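Side-chain contacts in glutathione S-transferase (Pseudomonas protegens, PDB 4IKH), which binds two glutathione molecules in each subunit and probably transfers glutathione to electrophilic substrates: residues Glu55-Asp58 against Gln59-Pro62; Glu116-Gln119 against Trp120-Gln124; Phe189-Ile192 against Arg193-Ile196; Val213-Val216 against Leu217-Val221. One frame throughout, in Å; residues are numbered along the deposited sequence.

Contact 1: residues Glu55-Asp58 against Gln59-Pro62; sequences ETQD and QMTP. With GSH (glutathione), chain B.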
loop_
_atom_site.group_PDB
_atom_site.type_symbol
_atom_site.label_atom_id
_atom_site.label_comp_id
_atom_site.label_asym_id
_atom_site.label_seq_id
_atom_site.Cartn_x
_atom_site.Cartn_y
_atom_site.Cartn_z
ATOM N N GLU A 55 10.331 -12.438 19.352
ATOM C CA GLU A 55 10.931 -12.502 20.679
ATOM C C GLU A 55 12.420 -12.822 20.591
ATOM O O GLU A 55 13.219 -12.341 21.393
ATOM C CB GLU A 55 10.212 -13.552 21.529
ATOM C CG GLU A 55 8.699 -13.398 21.547
ATOM C CD GLU A 55 7.998 -14.538 22.264
ATOM O OE1 GLU A 55 6.992 -15.046 21.726
ATOM O OE2 GLU A 55 8.444 -14.919 23.369
ATOM N N THR A 56 12.781 -13.631 19.601
ATOM C CA THR A 56 14.172 -13.997 19.370
ATOM C C THR A 56 14.761 -13.161 18.236
ATOM O O THR A 56 15.885 -13.407 17.790
ATOM C CB THR A 56 14.301 -15.489 19.025
ATOM O OG1 THR A 56 13.875 -15.710 17.676
ATOM C CG2 THR A 56 13.438 -16.323 19.957
ATOM N N GLN A 57 13.988 -12.174 17.782
ATOM C CA GLN A 57 14.394 -11.274 16.702
ATOM C C GLN A 57 14.740 -12.005 15.404
ATOM O O GLN A 57 15.700 -11.642 14.724
ATOM C CB GLN A 57 15.563 -10.384 17.139
ATOM C CG GLN A 57 15.168 -9.250 18.069
ATOM C CD GLN A 57 15.678 -7.903 17.584
ATOM O OE1 GLN A 57 16.880 -7.713 17.381
ATOM N NE2 GLN A 57 14.761 -6.960 17.387
ATOM N N ASP A 58 13.947 -13.018 15.059
ATOM C CA ASP A 58 14.187 -13.815 13.858
ATOM C C ASP A 58 14.046 -13.011 12.565
ATOM O O ASP A 58 14.542 -13.420 11.514
ATOM C CB ASP A 58 13.241 -15.018 13.807
ATOM C CG ASP A 58 13.633 -16.111 14.776
ATOM O OD1 ASP A 58 14.765 -16.068 15.300
ATOM O OD2 ASP A 58 12.806 -17.019 15.006
ATOM N N GLN A 59 13.366 -11.871 12.641
ATOM C CA GLN A 59 13.130 -11.058 11.454
ATOM C C GLN A 59 14.317 -10.146 11.140
ATOM O O GLN A 59 14.298 -9.421 10.142
ATOM C CB GLN A 59 11.839 -10.240 11.593
ATOM C CG GLN A 59 11.974 -8.944 12.393
ATOM C CD GLN A 59 11.799 -9.145 13.884
ATOM O OE1 GLN A 59 12.085 -10.218 14.417
ATOM N NE2 GLN A 59 11.321 -8.111 14.566
HETATM N N MSE A 60 15.347 -10.199 11.985
HETATM C CA MSE A 60 16.532 -9.360 11.822
HETATM C C MSE A 60 17.733 -10.168 11.333
HETATM O O MSE A 60 18.751 -9.602 10.941
HETATM C CB MSE A 60 16.870 -8.653 13.136
HETATM C CG MSE A 60 15.748 -7.768 13.663
HETATM SE SE MSE A 60 15.408 -6.237 12.493
HETATM C CE MSE A 60 13.734 -5.624 13.300
ATOM N N THR A 61 17.600 -11.492 11.355
ATOM C CA THR A 61 18.658 -12.391 10.902
ATOM C C THR A 61 18.908 -12.208 9.406
ATOM O O THR A 61 17.977 -11.913 8.651
ATOM C CB THR A 61 18.300 -13.867 11.181
ATOM O OG1 THR A 61 17.163 -14.253 10.394
ATOM C CG2 THR A 61 17.989 -14.073 12.663
ATOM N N PRO A 62 20.174 -12.362 8.976
ATOM C CA PRO A 62 20.533 -12.278 7.554
ATOM C C PRO A 62 19.720 -13.262 6.713
ATOM O O PRO A 62 19.395 -12.970 5.557
ATOM C CB PRO A 62 22.006 -12.683 7.550
ATOM C CG PRO A 62 22.506 -12.270 8.903
ATOM C CD PRO A 62 21.357 -12.518 9.842
HETATM N N1 GSH B . 3.446 -3.414 4.379
HETATM C CA1 GSH B . 3.883 -4.620 4.991
HETATM C C1 GSH B . 3.040 -5.777 4.535
HETATM O O11 GSH B . 1.824 -5.590 4.249
HETATM O O12 GSH B . 3.530 -6.950 4.435
HETATM C CB1 GSH B . 3.764 -4.499 6.473
HETATM C CG1 GSH B . 4.310 -5.783 7.100
HETATM C CD1 GSH B . 4.423 -5.642 8.599
HETATM O OE1 GSH B . 4.183 -4.584 9.141
HETATM N N2 GSH B . 4.815 -6.794 9.404
HETATM C CA2 GSH B . 4.925 -6.667 10.821
HETATM C C2 GSH B . 6.358 -7.044 11.152
HETATM O O2 GSH B . 6.897 -7.955 10.515
HETATM C CB2 GSH B . 3.996 -7.615 11.517
HETATM S SG2 GSH B . 2.290 -7.327 11.085
HETATM N N3 GSH B . 7.109 -6.365 12.191
HETATM C CA3 GSH B . 8.469 -6.779 12.471
HETATM C C3 GSH B . 9.323 -5.578 12.692
HETATM O O31 GSH B . 8.958 -4.453 12.257
HETATM O O32 GSH B . 10.411 -5.700 13.313
#
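Gln-59 folds its side chain back over Gln-57 and reaches a bound glutathione. Its CB lies against the backbone carbon C of Asp-58. CG sits between the backbone N and the carbonyl carbon (chi1 82°), and the chain bends again at chi2. These two bends split the amide between two neighbours. OE1 rests 3.3 Å from the backbone C of Gln-57; it is buried with no hydrogen-bond partner in the model. NE2 points the other way and donates to O32 of the glutathione glycine carboxylate at 2.9 Å, a nearly straight bond (171°). With an alanine here, the carboxylate oxygen is likely to lose its amide donor, and a gap would open over the backbone of Gln-57. The backbone beneath is a type I beta turn, closed by Met-60 N bonding to Gln-57 O at 3.1 Å. Selenomethionine Met-60 crosses Gln-57 obliquely, its CG 3.9 Å from CD, OE1 and NE2 of the Gln-57 amide. Its CE also approaches O32 of glutathione, at 3.3 Å. Thr-61 OG1 donates to Asp-58 O at 3.0 Å and stands at the N-cap of the next helix. Thr-56 OG1 meets Asp-58 OD1 at 2.6 Å, from above the carboxylate plane. Asp-58 also forms a salt bridge with Lys-14. The turn lies in the thioredoxin-like N-terminal domain, in the loop that leaves strand 47-51 and leads into helix 62-65.

Contact 2: residues Glu116-Gln119 against Trp120-Gln124; sequences ETIQ and WLMFQ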
loop_
_atom_site.group_PDB
_atom_site.type_symbol
_atom_site.label_atom_id
_atom_site.label_comp_id
_atom_site.label_asym_id
_atom_site.label_seq_id
_atom_site.Cartn_x
_atom_site.Cartn_y
_atom_site.Cartn_z
ATOM N N GLU A 116 -10.711 -2.046 -9.555
ATOM C CA GLU A 116 -11.434 -1.633 -8.359
ATOM C C GLU A 116 -11.065 -2.490 -7.158
ATOM O O GLU A 116 -11.033 -2.002 -6.029
ATOM C CB GLU A 116 -12.942 -1.683 -8.603
ATOM C CG GLU A 116 -13.408 -0.592 -9.546
ATOM C CD GLU A 116 -14.813 -0.813 -10.052
ATOM O OE1 GLU A 116 -15.386 -1.894 -9.784
ATOM O OE2 GLU A 116 -15.332 0.099 -10.726
ATOM N N THR A 117 -10.800 -3.771 -7.390
ATOM C CA THR A 117 -10.333 -4.624 -6.298
ATOM C C THR A 117 -8.938 -4.189 -5.825
ATOM O O THR A 117 -8.697 -4.063 -4.621
ATOM C CB THR A 117 -10.306 -6.094 -6.714
ATOM O OG1 THR A 117 -11.579 -6.454 -7.259
ATOM C CG2 THR A 117 -10.016 -6.976 -5.514
ATOM N N ILE A 118 -8.018 -3.959 -6.766
ATOM C CA ILE A 118 -6.681 -3.493 -6.405
ATOM C C ILE A 118 -6.790 -2.145 -5.692
ATOM O O ILE A 118 -6.052 -1.866 -4.747
ATOM C CB ILE A 118 -5.742 -3.409 -7.653
ATOM C CG1 ILE A 118 -5.530 -4.806 -8.241
ATOM C CG2 ILE A 118 -4.380 -2.809 -7.283
ATOM C CD1 ILE A 118 -4.976 -4.808 -9.642
ATOM N N GLN A 119 -7.726 -1.314 -6.146
ATOM C CA GLN A 119 -7.972 -0.002 -5.529
ATOM C C GLN A 119 -8.319 -0.108 -4.041
ATOM O O GLN A 119 -7.814 0.667 -3.211
ATOM C CB GLN A 119 -9.114 0.699 -6.281
ATOM C CG GLN A 119 -9.855 1.773 -5.491
ATOM C CD GLN A 119 -11.099 2.271 -6.222
ATOM O OE1 GLN A 119 -11.033 3.218 -7.004
ATOM N NE2 GLN A 119 -12.248 1.640 -5.950
ATOM N N TRP A 120 -9.189 -1.057 -3.700
ATOM C CA TRP A 120 -9.551 -1.262 -2.297
ATOM C C TRP A 120 -8.411 -1.940 -1.543
ATOM O O TRP A 120 -8.226 -1.701 -0.350
ATOM C CB TRP A 120 -10.887 -2.029 -2.167
ATOM C CG TRP A 120 -12.040 -1.114 -2.472
ATOM C CD1 TRP A 120 -12.799 -1.091 -3.602
ATOM C CD2 TRP A 120 -12.484 -0.018 -1.666
ATOM N NE1 TRP A 120 -13.721 -0.070 -3.528
ATOM C CE2 TRP A 120 -13.536 0.610 -2.355
ATOM C CE3 TRP A 120 -12.094 0.489 -0.423
ATOM C CZ2 TRP A 120 -14.207 1.718 -1.840
ATOM C CZ3 TRP A 120 -12.766 1.586 0.089
ATOM C CH2 TRP A 120 -13.807 2.189 -0.618
ATOM N N LEU A 121 -7.647 -2.784 -2.235
ATOM C CA LEU A 121 -6.458 -3.379 -1.624
ATOM C C LEU A 121 -5.433 -2.298 -1.283
ATOM O O LEU A 121 -4.817 -2.330 -0.212
ATOM C CB LEU A 121 -5.837 -4.443 -2.536
ATOM C CG LEU A 121 -4.436 -4.949 -2.151
ATOM C CD1 LEU A 121 -4.437 -5.766 -0.872
ATOM C CD2 LEU A 121 -3.809 -5.751 -3.298
HETATM N N MSE A 122 -5.262 -1.326 -2.177
HETATM C CA MSE A 122 -4.350 -0.208 -1.902
HETATM C C MSE A 122 -4.857 0.646 -0.743
HETATM O O MSE A 122 -4.075 1.098 0.088
HETATM C CB MSE A 122 -4.160 0.655 -3.143
HETATM C CG MSE A 122 -3.438 -0.050 -4.244
HETATM SE SE MSE A 122 -1.649 -0.603 -3.660
HETATM C CE MSE A 122 -1.072 -1.183 -5.420
ATOM N N PHE A 123 -6.168 0.869 -0.694
ATOM C CA PHE A 123 -6.802 1.554 0.434
ATOM C C PHE A 123 -6.414 0.909 1.762
ATOM O O PHE A 123 -6.151 1.607 2.743
ATOM C CB PHE A 123 -8.323 1.550 0.247
ATOM C CG PHE A 123 -9.099 2.063 1.433
ATOM C CD1 PHE A 123 -9.239 3.427 1.650
ATOM C CD2 PHE A 123 -9.730 1.179 2.301
ATOM C CE1 PHE A 123 -9.986 3.908 2.727
ATOM C CE2 PHE A 123 -10.474 1.644 3.388
ATOM C CZ PHE A 123 -10.593 3.011 3.606
ATOM N N GLN A 124 -6.381 -0.420 1.795
ATOM C CA GLN A 124 -5.956 -1.134 2.996
ATOM C C GLN A 124 -4.434 -0.974 3.212
ATOM O O GLN A 124 -3.986 -0.649 4.309
ATOM C CB GLN A 124 -6.284 -2.618 2.853
ATOM C CG GLN A 124 -6.020 -3.431 4.124
ATOM C CD GLN A 124 -4.544 -3.768 4.335
ATOM O OE1 GLN A 124 -3.862 -4.252 3.427
ATOM N NE2 GLN A 124 -4.047 -3.509 5.543
#
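Ile-118 O accepts the shortest backbone bond here, 2.7 Å from the N of selenomethionine Met-122. CG of Met-122 also lies 3.2 Å from this oxygen. The two side chains run side by side and point the same way. They meet where Ile-118 CG2 touches Met-122 CE, at 4.1 Å. Leu-121 N bonds to Thr-117 O, and Phe-123 N to Gln-119 O, in the regular i to i+4 pattern. Trp-120 N bonds to Glu-116 O at 3.1 Å. The same oxygen lies 3.1 Å from Trp-120 CD1, which keeps the indole close to the preceding turn. All of this belongs to helix 111-140, a long helix of the all-helical C-terminal half of the glutathione transferase fold. One side of it faces the second subunit. Gln-119 has CG anti to the backbone N (chi1 157°) and stays extended, which carries its amide alongside the indole. The amide and ring planes stand 86° apart. NE2 of Gln-119 lies 3.3 Å from NE1 of Trp-120, but both are donors and do not bond. The amide is held instead through OE1, which accepts from Phe-90 N of the second subunit. The ring of that Phe-90 meets Trp-120 edge-to-face. Further along, Trp-120 CZ3 lies 3.8 Å above one face of the Phe-123 ring, offset toward its rim.

Contact 3: residues Phe189-Ile192 against Arg193-Ile196; sequences FPWI and RNLI. With GSH (glutathione), chain D.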
loop_
_atom_site.group_PDB
_atom_site.type_symbol
_atom_site.label_atom_id
_atom_site.label_comp_id
_atom_site.label_asym_id
_atom_site.label_seq_id
_atom_site.Cartn_x
_atom_site.Cartn_y
_atom_site.Cartn_z
ATOM N N PHE A 189 -10.174 -7.232 6.558
ATOM C CA PHE A 189 -10.767 -7.675 7.826
ATOM C C PHE A 189 -9.846 -8.232 8.939
ATOM O O PHE A 189 -10.169 -8.085 10.114
ATOM C CB PHE A 189 -12.028 -8.520 7.570
ATOM C CG PHE A 189 -13.084 -7.744 6.850
ATOM C CD1 PHE A 189 -13.871 -6.840 7.547
ATOM C CD2 PHE A 189 -13.222 -7.832 5.471
ATOM C CE1 PHE A 189 -14.804 -6.071 6.893
ATOM C CE2 PHE A 189 -14.146 -7.065 4.812
ATOM C CZ PHE A 189 -14.940 -6.183 5.526
ATOM N N PRO A 190 -8.693 -8.840 8.589
ATOM C CA PRO A 190 -7.785 -9.213 9.682
ATOM C C PRO A 190 -7.314 -8.000 10.481
ATOM O O PRO A 190 -7.023 -8.132 11.676
ATOM C CB PRO A 190 -6.592 -9.816 8.940
ATOM C CG PRO A 190 -7.191 -10.398 7.718
ATOM C CD PRO A 190 -8.243 -9.401 7.303
ATOM N N TRP A 191 -7.238 -6.838 9.834
ATOM C CA TRP A 191 -6.841 -5.613 10.532
ATOM C C TRP A 191 -7.957 -5.041 11.408
ATOM O O TRP A 191 -7.700 -4.551 12.508
ATOM C CB TRP A 191 -6.357 -4.556 9.544
ATOM C CG TRP A 191 -4.852 -4.545 9.393
ATOM C CD1 TRP A 191 -4.123 -5.000 8.328
ATOM C CD2 TRP A 191 -3.903 -4.075 10.357
ATOM N NE1 TRP A 191 -2.776 -4.828 8.569
ATOM C CE2 TRP A 191 -2.616 -4.260 9.805
ATOM C CE3 TRP A 191 -4.016 -3.510 11.632
ATOM C CZ2 TRP A 191 -1.453 -3.903 10.487
ATOM C CZ3 TRP A 191 -2.864 -3.153 12.306
ATOM C CH2 TRP A 191 -1.596 -3.347 11.729
ATOM N N ILE A 192 -9.194 -5.085 10.914
ATOM C CA ILE A 192 -10.326 -4.620 11.707
ATOM C C ILE A 192 -10.468 -5.512 12.927
ATOM O O ILE A 192 -10.646 -5.023 14.046
ATOM C CB ILE A 192 -11.610 -4.570 10.876
ATOM C CG1 ILE A 192 -11.400 -3.601 9.705
ATOM C CG2 ILE A 192 -12.783 -4.103 11.729
ATOM C CD1 ILE A 192 -12.371 -3.802 8.589
ATOM N N ARG A 193 -10.331 -6.818 12.718
ATOM C CA ARG A 193 -10.307 -7.776 13.823
ATOM C C ARG A 193 -9.227 -7.442 14.853
ATOM O O ARG A 193 -9.456 -7.478 16.056
ATOM C CB ARG A 193 -10.062 -9.183 13.275
ATOM C CG ARG A 193 -9.885 -10.254 14.343
ATOM C CD ARG A 193 -9.738 -11.625 13.703
ATOM N NE ARG A 193 -9.573 -12.680 14.698
ATOM C CZ ARG A 193 -8.398 -13.075 15.177
ATOM N NH1 ARG A 193 -7.280 -12.501 14.763
ATOM N NH2 ARG A 193 -8.340 -14.046 16.073
ATOM N N ASN A 194 -8.037 -7.106 14.378
ATOM C CA ASN A 194 -6.934 -6.880 15.289
ATOM C C ASN A 194 -7.123 -5.575 16.066
ATOM O O ASN A 194 -6.809 -5.504 17.250
ATOM C CB ASN A 194 -5.614 -6.884 14.510
ATOM C CG ASN A 194 -4.401 -6.694 15.405
ATOM O OD1 ASN A 194 -3.962 -7.621 16.091
ATOM N ND2 ASN A 194 -3.841 -5.493 15.386
ATOM N N LEU A 195 -7.652 -4.550 15.401
ATOM C CA LEU A 195 -7.889 -3.260 16.051
ATOM C C LEU A 195 -8.779 -3.409 17.285
ATOM O O LEU A 195 -8.498 -2.839 18.351
ATOM C CB LEU A 195 -8.544 -2.287 15.065
ATOM C CG LEU A 195 -8.775 -0.853 15.556
ATOM C CD1 LEU A 195 -7.433 -0.140 15.728
ATOM C CD2 LEU A 195 -9.669 -0.074 14.599
ATOM N N ILE A 196 -9.848 -4.189 17.141
ATOM C CA ILE A 196 -10.839 -4.325 18.212
ATOM C C ILE A 196 -10.580 -5.509 19.148
ATOM O O ILE A 196 -11.171 -5.592 20.226
ATOM C CB ILE A 196 -12.285 -4.396 17.654
ATOM C CG1 ILE A 196 -12.525 -5.692 16.884
ATOM C CG2 ILE A 196 -12.575 -3.198 16.753
ATOM C CD1 ILE A 196 -13.888 -5.715 16.192
HETATM N N1 GSH D . 8.066 -2.263 16.088
HETATM C CA1 GSH D . 7.681 -1.557 14.924
HETATM C C1 GSH D . 6.827 -0.381 15.282
HETATM O O11 GSH D . 6.848 0.090 16.460
HETATM O O12 GSH D . 6.080 0.151 14.405
HETATM C CB1 GSH D . 6.912 -2.482 14.041
HETATM C CG1 GSH D . 5.673 -3.037 14.755
HETATM C CD1 GSH D . 4.776 -3.542 13.646
HETATM O OE1 GSH D . 5.300 -4.032 12.666
HETATM N N2 GSH D . 3.314 -3.422 13.722
HETATM C CA2 GSH D . 2.508 -3.900 12.633
HETATM C C2 GSH D . 2.082 -2.724 11.762
HETATM O O2 GSH D . 1.800 -1.633 12.285
HETATM C CB2 GSH D . 1.291 -4.594 13.155
HETATM S SG2 GSH D . 1.728 -6.056 14.053
HETATM N N3 GSH D . 1.988 -2.828 10.308
HETATM C CA3 GSH D . 1.567 -1.652 9.546
HETATM C C3 GSH D . 1.019 -2.006 8.192
HETATM O O31 GSH D . 0.570 -3.151 7.946
HETATM O O32 GSH D . 0.997 -1.153 7.277
HETATM O O HOH W 1 -6.483 -10.643 12.755
#
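Trp-191 and Asn-194 lie side by side and point the same way, with ring and amide planes nearly perpendicular at 89°. Asn-194 ND2 comes 4.0 Å from CZ3 of the indole. The neighbouring CH2 and CZ2 atoms of the six-membered ring meet glutathione: CH2 of Trp-191 is 3.5 Å from CB2 of the ligand, and CZ2 is 3.3 Å from its O31. The ligand's C2 lies in the ring plane, at the edge. NE1 of Trp-191 donates to Asn-32 OD1, which fixes the turn of the indole. Without the indole, as with a leucine in its place, Asn-32 OD1 would probably lose this donor and the glutathione the ring edge it rests against. The tryptophan sits on helix 183-196, in the C-terminal domain of the transferase fold. It reaches across to Pro-31 and Lys-35 of the N-terminal domain. Arg-193 is turned elsewhere. Its CG is anti to the backbone N (chi1 175°) and the chain stays extended to NE. NH1 donates to a water at 2.8 Å, which approaches the guanidinium in its plane. That water donates in turn to Pro-190 O, also at 2.8 Å. Pro-190 O accepts Asn-194 N as well, from above the carbonyl plane, and so takes two donors.

Contact 4: residues Val213-Val216 against Leu217-Val221; sequences VKRV and LAKFV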
loop_
_atom_site.group_PDB
_atom_site.type_symbol
_atom_site.label_atom_id
_atom_site.label_comp_id
_atom_site.label_asym_id
_atom_site.label_seq_id
_atom_site.Cartn_x
_atom_site.Cartn_y
_atom_site.Cartn_z
ATOM N N VAL A 213 -19.372 -2.610 8.602
ATOM C CA VAL A 213 -18.034 -3.150 8.847
ATOM C C VAL A 213 -18.103 -4.362 9.782
ATOM O O VAL A 213 -17.478 -5.396 9.523
ATOM C CB VAL A 213 -17.112 -2.078 9.471
ATOM C CG1 VAL A 213 -15.790 -2.681 9.906
ATOM C CG2 VAL A 213 -16.875 -0.938 8.489
ATOM N N LYS A 214 -18.858 -4.221 10.870
ATOM C CA LYS A 214 -19.086 -5.333 11.804
ATOM C C LYS A 214 -19.802 -6.509 11.140
ATOM O O LYS A 214 -19.432 -7.661 11.360
ATOM C CB LYS A 214 -19.861 -4.880 13.043
ATOM C CG LYS A 214 -18.989 -4.553 14.253
ATOM C CD LYS A 214 -19.832 -4.032 15.423
ATOM C CE LYS A 214 -20.524 -5.162 16.185
ATOM N NZ LYS A 214 -21.687 -4.702 17.026
ATOM N N ARG A 215 -20.811 -6.221 10.321
ATOM C CA ARG A 215 -21.518 -7.275 9.596
ATOM C C ARG A 215 -20.557 -8.121 8.757
ATOM O O ARG A 215 -20.529 -9.350 8.886
ATOM C CB ARG A 215 -22.626 -6.699 8.707
ATOM C CG ARG A 215 -23.227 -7.727 7.750
ATOM C CD ARG A 215 -24.315 -7.136 6.847
ATOM N NE ARG A 215 -23.871 -5.917 6.163
ATOM C CZ ARG A 215 -23.312 -5.893 4.955
ATOM N NH1 ARG A 215 -23.125 -7.027 4.283
ATOM N NH2 ARG A 215 -22.943 -4.734 4.413
ATOM N N VAL A 216 -19.755 -7.467 7.913
ATOM C CA VAL A 216 -18.903 -8.198 6.989
ATOM C C VAL A 216 -17.759 -8.900 7.736
ATOM O O VAL A 216 -17.372 -10.012 7.386
ATOM C CB VAL A 216 -18.368 -7.282 5.864
ATOM C CG1 VAL A 216 -17.577 -8.091 4.839
ATOM C CG2 VAL A 216 -19.529 -6.559 5.181
ATOM N N LEU A 217 -17.245 -8.256 8.777
ATOM C CA LEU A 217 -16.249 -8.873 9.653
ATOM C C LEU A 217 -16.795 -10.157 10.269
ATOM O O LEU A 217 -16.097 -11.178 10.304
ATOM C CB LEU A 217 -15.849 -7.916 10.775
ATOM C CG LEU A 217 -14.869 -8.498 11.805
ATOM C CD1 LEU A 217 -13.493 -8.692 11.178
ATOM C CD2 LEU A 217 -14.758 -7.614 13.029
ATOM N N ALA A 218 -18.041 -10.106 10.752
ATOM C CA ALA A 218 -18.661 -11.286 11.329
ATOM C C ALA A 218 -18.704 -12.404 10.292
ATOM O O ALA A 218 -18.425 -13.563 10.608
ATOM C CB ALA A 218 -20.075 -10.971 11.857
ATOM N N LYS A 219 -19.036 -12.055 9.052
ATOM C CA LYS A 219 -19.131 -13.053 7.988
ATOM C C LYS A 219 -17.762 -13.621 7.636
ATOM O O LYS A 219 -17.632 -14.801 7.303
ATOM C CB LYS A 219 -19.762 -12.438 6.742
ATOM C CG LYS A 219 -21.116 -12.970 6.398
ATOM C CD LYS A 219 -21.846 -12.002 5.495
ATOM C CE LYS A 219 -21.132 -11.809 4.188
ATOM N NZ LYS A 219 -21.785 -10.704 3.437
ATOM N N PHE A 220 -16.749 -12.763 7.708
ATOM C CA PHE A 220 -15.369 -13.127 7.409
ATOM C C PHE A 220 -14.816 -14.204 8.349
ATOM O O PHE A 220 -14.290 -15.222 7.896
ATOM C CB PHE A 220 -14.500 -11.866 7.488
ATOM C CG PHE A 220 -13.068 -12.079 7.104
ATOM C CD1 PHE A 220 -12.714 -12.309 5.781
ATOM C CD2 PHE A 220 -12.063 -12.004 8.061
ATOM C CE1 PHE A 220 -11.369 -12.483 5.422
ATOM C CE2 PHE A 220 -10.728 -12.180 7.711
ATOM C CZ PHE A 220 -10.388 -12.425 6.386
ATOM N N VAL A 221 -14.924 -13.969 9.653
ATOM C CA VAL A 221 -14.372 -14.892 10.642
ATOM C C VAL A 221 -15.195 -16.172 10.805
ATOM O O VAL A 221 -14.808 -17.065 11.557
ATOM C CB VAL A 221 -14.233 -14.229 12.024
ATOM C CG1 VAL A 221 -13.570 -12.876 11.897
ATOM C CG2 VAL A 221 -15.602 -14.093 12.700
#
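Arg-215 and Lys-219 bring like charges together one helical turn apart. Their side chains run side by side and point the same way. Lys-219 NZ stands 4.0 Å from Arg-215 NH1, at the edge of the guanidinium and near its plane. Other partners probably offset the repulsion. Arg-215 NH1 donates to Arg-173 O, and its NH2 forms a salt bridge with Glu-212. Lys-219 NZ donates to Glu-174 O and makes a cation-pi contact with Trp-175.

Backbone hydrogen bonds form the second kind of contact. Leu-217 N bonds to Val-213 O, Ala-218 N to Lys-214 O, and Lys-219 N to Arg-215 O. Phe-220 N bonds to Val-216 O at 2.8 Å. These are the i to i+4 bonds of helix 211-220, which belongs to the helical C-terminal domain of the glutathione transferase fold. Val-213, Val-216, Leu-217 and Phe-220 of this helix pack on helix 183-196.

Van der Waals contacts make the third kind. Several CB atoms lie against backbone carbonyl oxygens of the preceding turn. CB of Leu-217 rests 3.3 Å from Val-213 O, and CB of Ala-218 lies 3.4 Å from both Lys-214 O and Arg-215 O. Val-216 holds CG1 anti to the backbone N (chi1 -175°), while CG2 stands beside that N. CG2 comes 3.6 Å above one face of the Arg-215 guanidinium, offset toward its rim. The guanidinium thus has a methyl over a face and the lysine nitrogen at an edge. On the helix side that faces Phe-189, Val-216 is buried. Phe-220 is also buried; its CB lies 3.4 Å from Val-216 O.

The four contacts follow one another along the chain. Contact 1 lies in the N-terminal domain, in the loop after strand 47-51, and contacts 2 to 4 lie on helices 111-140, 183-196 and 211-220. Contact 1 stands apart, its centre about 25 Å from that of contact 3. Both nevertheless touch glutathione, each a different molecule, so the ligands are met from both domains. Contacts 3 and 4 are centred about 10 Å apart and pack directly, with Phe-189 against Val-216 and Phe-220. Contact 2 touches contact 3 where Gln-124 meets Trp-191. It also faces the second subunit, and so joins the dimer interface to helix 183-196, which carries Trp-191.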